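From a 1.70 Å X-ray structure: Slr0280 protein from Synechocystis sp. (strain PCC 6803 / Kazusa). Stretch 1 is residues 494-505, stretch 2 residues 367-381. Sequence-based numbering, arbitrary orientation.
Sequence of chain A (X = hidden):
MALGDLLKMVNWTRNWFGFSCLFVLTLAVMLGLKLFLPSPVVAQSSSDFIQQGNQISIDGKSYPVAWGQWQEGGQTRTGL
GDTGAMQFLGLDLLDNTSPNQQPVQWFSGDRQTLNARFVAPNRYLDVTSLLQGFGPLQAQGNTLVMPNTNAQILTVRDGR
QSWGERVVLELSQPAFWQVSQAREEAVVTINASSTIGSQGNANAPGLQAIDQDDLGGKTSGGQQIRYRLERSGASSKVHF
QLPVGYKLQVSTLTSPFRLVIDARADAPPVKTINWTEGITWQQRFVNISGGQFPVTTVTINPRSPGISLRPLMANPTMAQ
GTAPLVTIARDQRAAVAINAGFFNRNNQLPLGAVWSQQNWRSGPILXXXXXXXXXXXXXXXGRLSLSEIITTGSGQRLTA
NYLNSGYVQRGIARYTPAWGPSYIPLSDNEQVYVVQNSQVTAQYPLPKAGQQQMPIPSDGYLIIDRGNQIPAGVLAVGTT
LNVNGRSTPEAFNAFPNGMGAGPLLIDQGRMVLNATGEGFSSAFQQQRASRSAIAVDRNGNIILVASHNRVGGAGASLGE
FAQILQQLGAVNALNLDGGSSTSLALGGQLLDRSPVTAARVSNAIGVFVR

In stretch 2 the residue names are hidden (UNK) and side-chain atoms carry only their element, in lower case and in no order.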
# COMPACT_ATOMS: atom_id res chain seq x y z
N ALA A 494 -0.61 1.10 25.99
CA ALA A 494 0.50 2.05 25.95
C ALA A 494 0.66 2.71 24.59
O ALA A 494 1.34 3.74 24.48
CB ALA A 494 1.80 1.35 26.36
N PHE A 495 0.06 2.14 23.54
CA PHE A 495 0.39 2.59 22.19
C PHE A 495 -0.73 3.38 21.52
O PHE A 495 -1.86 2.92 21.46
CB PHE A 495 0.80 1.40 21.31
CG PHE A 495 2.01 0.66 21.83
CD1 PHE A 495 3.29 1.06 21.46
CD2 PHE A 495 1.87 -0.41 22.71
CE1 PHE A 495 4.43 0.38 21.96
CE2 PHE A 495 2.99 -1.09 23.21
CZ PHE A 495 4.27 -0.70 22.82
N PRO A 496 -0.41 4.59 21.03
CA PRO A 496 -1.42 5.49 20.48
C PRO A 496 -1.77 5.20 19.04
O PRO A 496 -2.74 5.80 18.57
CB PRO A 496 -0.73 6.86 20.57
CG PRO A 496 0.74 6.53 20.35
CD PRO A 496 0.93 5.21 21.10
N ASN A 497 -1.01 4.34 18.35
CA ASN A 497 -1.29 3.98 16.96
C ASN A 497 -1.36 2.48 16.81
O ASN A 497 -0.61 1.75 17.46
CB ASN A 497 -0.19 4.50 16.02
CG ASN A 497 0.18 5.94 16.28
OD1 ASN A 497 -0.65 6.84 16.14
ND2 ASN A 497 1.44 6.18 16.64
N GLY A 498 -2.25 2.00 15.96
CA GLY A 498 -2.27 0.57 15.70
C GLY A 498 -3.11 0.13 14.53
O GLY A 498 -3.92 0.89 13.98
N MET A 499 -2.93 -1.13 14.16
CA MET A 499 -3.61 -1.72 13.02
C MET A 499 -3.89 -3.19 13.30
O MET A 499 -2.96 -3.96 13.58
CB MET A 499 -2.74 -1.58 11.77
CG MET A 499 -3.27 -2.32 10.53
SD MET A 499 -4.84 -1.69 9.94
CE MET A 499 -4.45 0.01 9.54
N GLY A 500 -5.16 -3.58 13.18
CA GLY A 500 -5.52 -4.99 13.23
C GLY A 500 -5.64 -5.60 11.83
O GLY A 500 -5.96 -4.92 10.84
N ALA A 501 -5.36 -6.89 11.74
CA ALA A 501 -5.62 -7.65 10.53
C ALA A 501 -5.68 -9.10 10.89
O ALA A 501 -6.67 -9.56 11.49
CB ALA A 501 -4.57 -7.39 9.44
N GLY A 502 -4.63 -9.83 10.55
CA GLY A 502 -4.52 -11.21 10.98
C GLY A 502 -4.48 -12.22 9.85
O GLY A 502 -4.78 -11.91 8.69
N PRO A 503 -4.09 -13.46 10.17
CA PRO A 503 -3.73 -13.85 11.54
C PRO A 503 -2.34 -13.43 11.95
O PRO A 503 -1.50 -13.09 11.10
CB PRO A 503 -3.87 -15.39 11.53
CG PRO A 503 -3.86 -15.78 10.08
CD PRO A 503 -4.28 -14.60 9.26
N LEU A 504 -2.09 -13.42 13.25
CA LEU A 504 -0.74 -13.26 13.76
C LEU A 504 0.06 -14.49 13.31
O LEU A 504 -0.39 -15.62 13.49
CB LEU A 504 -0.76 -13.16 15.28
CG LEU A 504 0.56 -12.81 15.96
CD1 LEU A 504 0.99 -11.41 15.56
CD2 LEU A 504 0.36 -12.90 17.48
N LEU A 505 1.23 -14.28 12.71
CA LEU A 505 1.98 -15.40 12.11
C LEU A 505 3.20 -15.79 12.93
O LEU A 505 3.45 -16.98 13.15
CB LEU A 505 2.39 -15.08 10.67
CG LEU A 505 1.25 -14.87 9.68
CD1 LEU A 505 1.81 -14.46 8.32
CD2 LEU A 505 0.40 -16.13 9.55
N UNK A 367 -10.84 -11.00 18.19
CA UNK A 367 -9.57 -11.21 18.87
C UNK A 367 -8.45 -11.46 17.87
O UNK A 367 -7.58 -12.31 18.07
c UNK A 367 -9.69 -12.37 19.87
c UNK A 367 -8.72 -12.23 21.05
o UNK A 367 -8.43 -11.11 21.50
n UNK A 367 -8.23 -13.36 21.55
N UNK A 368 -8.45 -10.68 16.79
CA UNK A 368 -7.50 -10.87 15.70
C UNK A 368 -6.15 -10.23 15.92
O UNK A 368 -6.01 -9.29 16.70
c UNK A 368 -9.80 -11.02 12.61
c UNK A 368 -11.21 -12.26 10.98
n UNK A 368 -11.74 -13.42 10.62
n UNK A 368 -10.47 -12.21 12.08
n UNK A 368 -11.43 -11.17 10.25
c UNK A 368 -8.12 -10.40 14.39
c UNK A 368 -9.06 -11.45 13.85
N UNK A 369 -5.15 -10.77 15.23
CA UNK A 369 -3.79 -10.26 15.27
C UNK A 369 -3.72 -8.77 14.97
O UNK A 369 -4.46 -8.27 14.11
N UNK A 370 -2.85 -8.07 15.70
CA UNK A 370 -2.71 -6.63 15.56
C UNK A 370 -1.30 -6.19 15.92
O UNK A 370 -0.61 -6.86 16.70
c UNK A 370 -3.74 -5.89 16.45
N UNK A 371 -0.89 -5.07 15.35
CA UNK A 371 0.36 -4.39 15.70
C UNK A 371 0.03 -3.01 16.26
O UNK A 371 -0.91 -2.36 15.81
c UNK A 371 0.70 -3.41 13.35
c UNK A 371 3.65 -3.59 13.68
c UNK A 371 2.69 -3.77 14.87
c UNK A 371 1.30 -4.28 14.46
N UNK A 372 0.79 -2.55 17.25
CA UNK A 372 0.63 -1.18 17.74
C UNK A 372 2.00 -0.57 17.92
O UNK A 372 2.98 -1.29 18.09
c UNK A 372 -0.15 -1.16 19.06
N UNK A 373 2.08 0.76 17.87
CA UNK A 373 3.37 1.43 17.92
C UNK A 373 3.27 2.86 18.39
O UNK A 373 2.18 3.43 18.43
c UNK A 373 0.34 1.67 12.64
n UNK A 373 2.78 3.97 14.20
c UNK A 373 3.60 3.54 15.21
c UNK A 373 4.05 1.40 16.54
c UNK A 373 3.35 2.24 15.50
c UNK A 373 1.64 0.60 14.40
c UNK A 373 1.98 2.93 13.80
c UNK A 373 0.65 0.55 13.42
c UNK A 373 2.32 1.81 14.60
c UNK A 373 1.00 2.87 12.82
N UNK A 374 4.41 3.44 18.75
CA UNK A 374 4.45 4.87 19.07
C UNK A 374 5.48 5.58 18.19
O UNK A 374 6.13 4.95 17.35
o UNK A 374 7.01 4.43 20.29
c UNK A 374 6.05 4.54 21.06
c UNK A 374 4.71 5.11 20.57
n UNK A 374 6.12 4.18 22.35
N UNK A 375 5.62 6.89 18.38
CA UNK A 375 6.53 7.66 17.54
C UNK A 375 7.97 7.65 18.03
O UNK A 375 8.82 8.39 17.53
o UNK A 375 4.28 10.29 16.37
c UNK A 375 4.85 9.19 16.48
o UNK A 375 4.47 8.15 15.88
c UNK A 375 6.04 9.10 17.38
N UNK A 376 8.24 6.79 19.01
CA UNK A 376 9.59 6.58 19.48
C UNK A 376 10.13 5.24 18.94
O UNK A 376 11.24 4.82 19.27
o UNK A 376 9.32 8.01 23.81
c UNK A 376 9.62 6.70 21.00
c UNK A 376 8.56 8.14 22.85
n UNK A 376 7.25 8.33 22.99
c UNK A 376 9.08 8.09 21.43
N UNK A 377 9.35 4.61 18.08
CA UNK A 377 9.81 3.43 17.37
C UNK A 377 9.56 2.12 18.08
O UNK A 377 10.00 1.07 17.63
N UNK A 378 8.85 2.18 19.21
CA UNK A 378 8.50 0.97 19.94
C UNK A 378 7.25 0.33 19.36
O UNK A 378 6.32 1.03 18.95
c UNK A 378 9.24 2.33 23.50
n UNK A 378 9.95 1.82 24.50
c UNK A 378 8.27 1.30 21.41
o UNK A 378 8.36 3.17 23.67
c UNK A 378 9.54 1.79 22.12
N UNK A 379 7.23 -1.00 19.33
CA UNK A 379 6.09 -1.77 18.80
C UNK A 379 5.63 -2.86 19.76
O UNK A 379 6.36 -3.26 20.67
c UNK A 379 6.85 -1.45 16.40
c UNK A 379 6.42 -2.46 17.46
o UNK A 379 7.48 -3.41 17.65
N UNK A 380 4.41 -3.34 19.56
CA UNK A 380 3.93 -4.54 20.22
C UNK A 380 3.01 -5.29 19.26
O UNK A 380 2.39 -4.66 18.39
c UNK A 380 1.74 -3.78 21.33
o UNK A 380 3.16 -5.44 22.35
c UNK A 380 3.19 -4.25 21.56
N UNK A 381 2.94 -6.61 19.41
CA UNK A 381 2.10 -7.46 18.58
C UNK A 381 1.27 -8.32 19.51
O UNK A 381 1.72 -8.67 20.62
c UNK A 381 5.49 -6.30 15.74
c UNK A 381 2.95 -8.40 17.70
c UNK A 381 5.12 -6.56 14.43
c UNK A 381 4.04 -7.41 14.18
c UNK A 381 4.78 -6.90 16.80
c UNK A 381 3.69 -7.72 16.56
c UNK A 381 3.33 -7.99 15.24
O HOH W 1 3.75 5.03 23.93

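Position 367 has two side-chain carbons, the second carrying one oxygen and one nitrogen. It is a carboxamide on a short stem and lies out of reach of stretch 1. This is Asn367.

Position 368 has three carbons, a nitrogen, then a carbon with two more nitrogens: a guanidinium. Its CB lies 3.3 Å from Ala501 O. This is Arg368, with NE and NH2 hydrogen-bonded elsewhere in the structure.

Position 369 has no side-chain atoms. Its backbone O accepts from Ala501 N at 2.9 Å, nearly straight. An ideal CB here would lie 2.7 Å from Leu504 N, a clash. This is Gly369.

Position 370 has one carbon, CB, 3.8 Å from Gly500 CA. This is Ala370. It pairs with Gly500, and the two CA atoms are 4.0 Å apart.

Position 371 has four carbons, forked at the first, with one arm two carbons long. The carbon of the short arm is 4.2 Å from Met499 CB. Beta-branching with unequal arms means Ile371, and that carbon is CG2. The backbone pairs with Met499 twice: Ile371 N to Met499 O and Met499 N to Ile371 O, both 2.9 Å.

Position 372 has one carbon, CB, 3.5 Å from Phe495 CB. This is Ala372. It pairs with Gly498 at a non-hydrogen-bonded position; Ala372 CA and Gly498 CA are 4.0 Å apart.

Position 373 has one carbon, then fused five- and six-membered rings of eight carbons and one nitrogen. Asn497 CB sits over the ring face, 3.5 Å from a ring carbon, in a CH-pi contact. Only an indole fits: Trp373, and that carbon is CE2. Trp373 N donates to Asn497 O at 2.9 Å.

Position 374 has two carbons, the second with one oxygen and one nitrogen. Its CB lies 3.8 Å from Pro496 CD, and its nitrogen 4.2 Å from Phe495 CE1. This is Asn374. A water joins Asn374 ND2 (3.0 Å from the water O) to Ala494 O (2.8 Å from the water O).

Position 375 has two carbons, the second with two oxygens, a carboxylate. One oxygen is 3.7 Å from Asn497 ND2. This is Asp375, and that oxygen is OD1.

Position 376 has three carbons, the third with one oxygen and one nitrogen. It does not touch stretch 1. This is Gln376.

Position 377 has no side-chain atoms. Its phi of 89° calls for glycine: Gly377, closing the type I turn from Asn374.

Position 378 repeats the three-carbon carboxamide; CB is 4.0 Å from Phe495 CE1. This is Gln378. Its OE1 accepts from Asn374 ND2 at 2.8 Å.

Position 379 has one carbon carrying an oxygen and a carbon. The CA-to-CB bond points away from stretch 1. This is Thr379.

Position 380 has the same branched set. The CA-to-CB bond points toward stretch 1, and a side-chain carbon lies 3.5 Å from Phe495 CE2. This is Thr380, and that carbon is CG2.

Position 381 has one carbon and a six-carbon ring. Leu504 CD1 meets the ring edge, 4.2 Å from a ring carbon. This is Phe381, and that carbon is CD2.

The contact is an antiparallel strand pairing held by backbone hydrogen bonds. Small residues, Gly498 and Gly500 opposite Ala372 and Ala370, line one face. Asn497, Met499, Ile371 and Trp373 line the other. Phe495 extends the contact to the returning strand.

Stretch 2 367-381: NRGAIAWNDQGQTTF
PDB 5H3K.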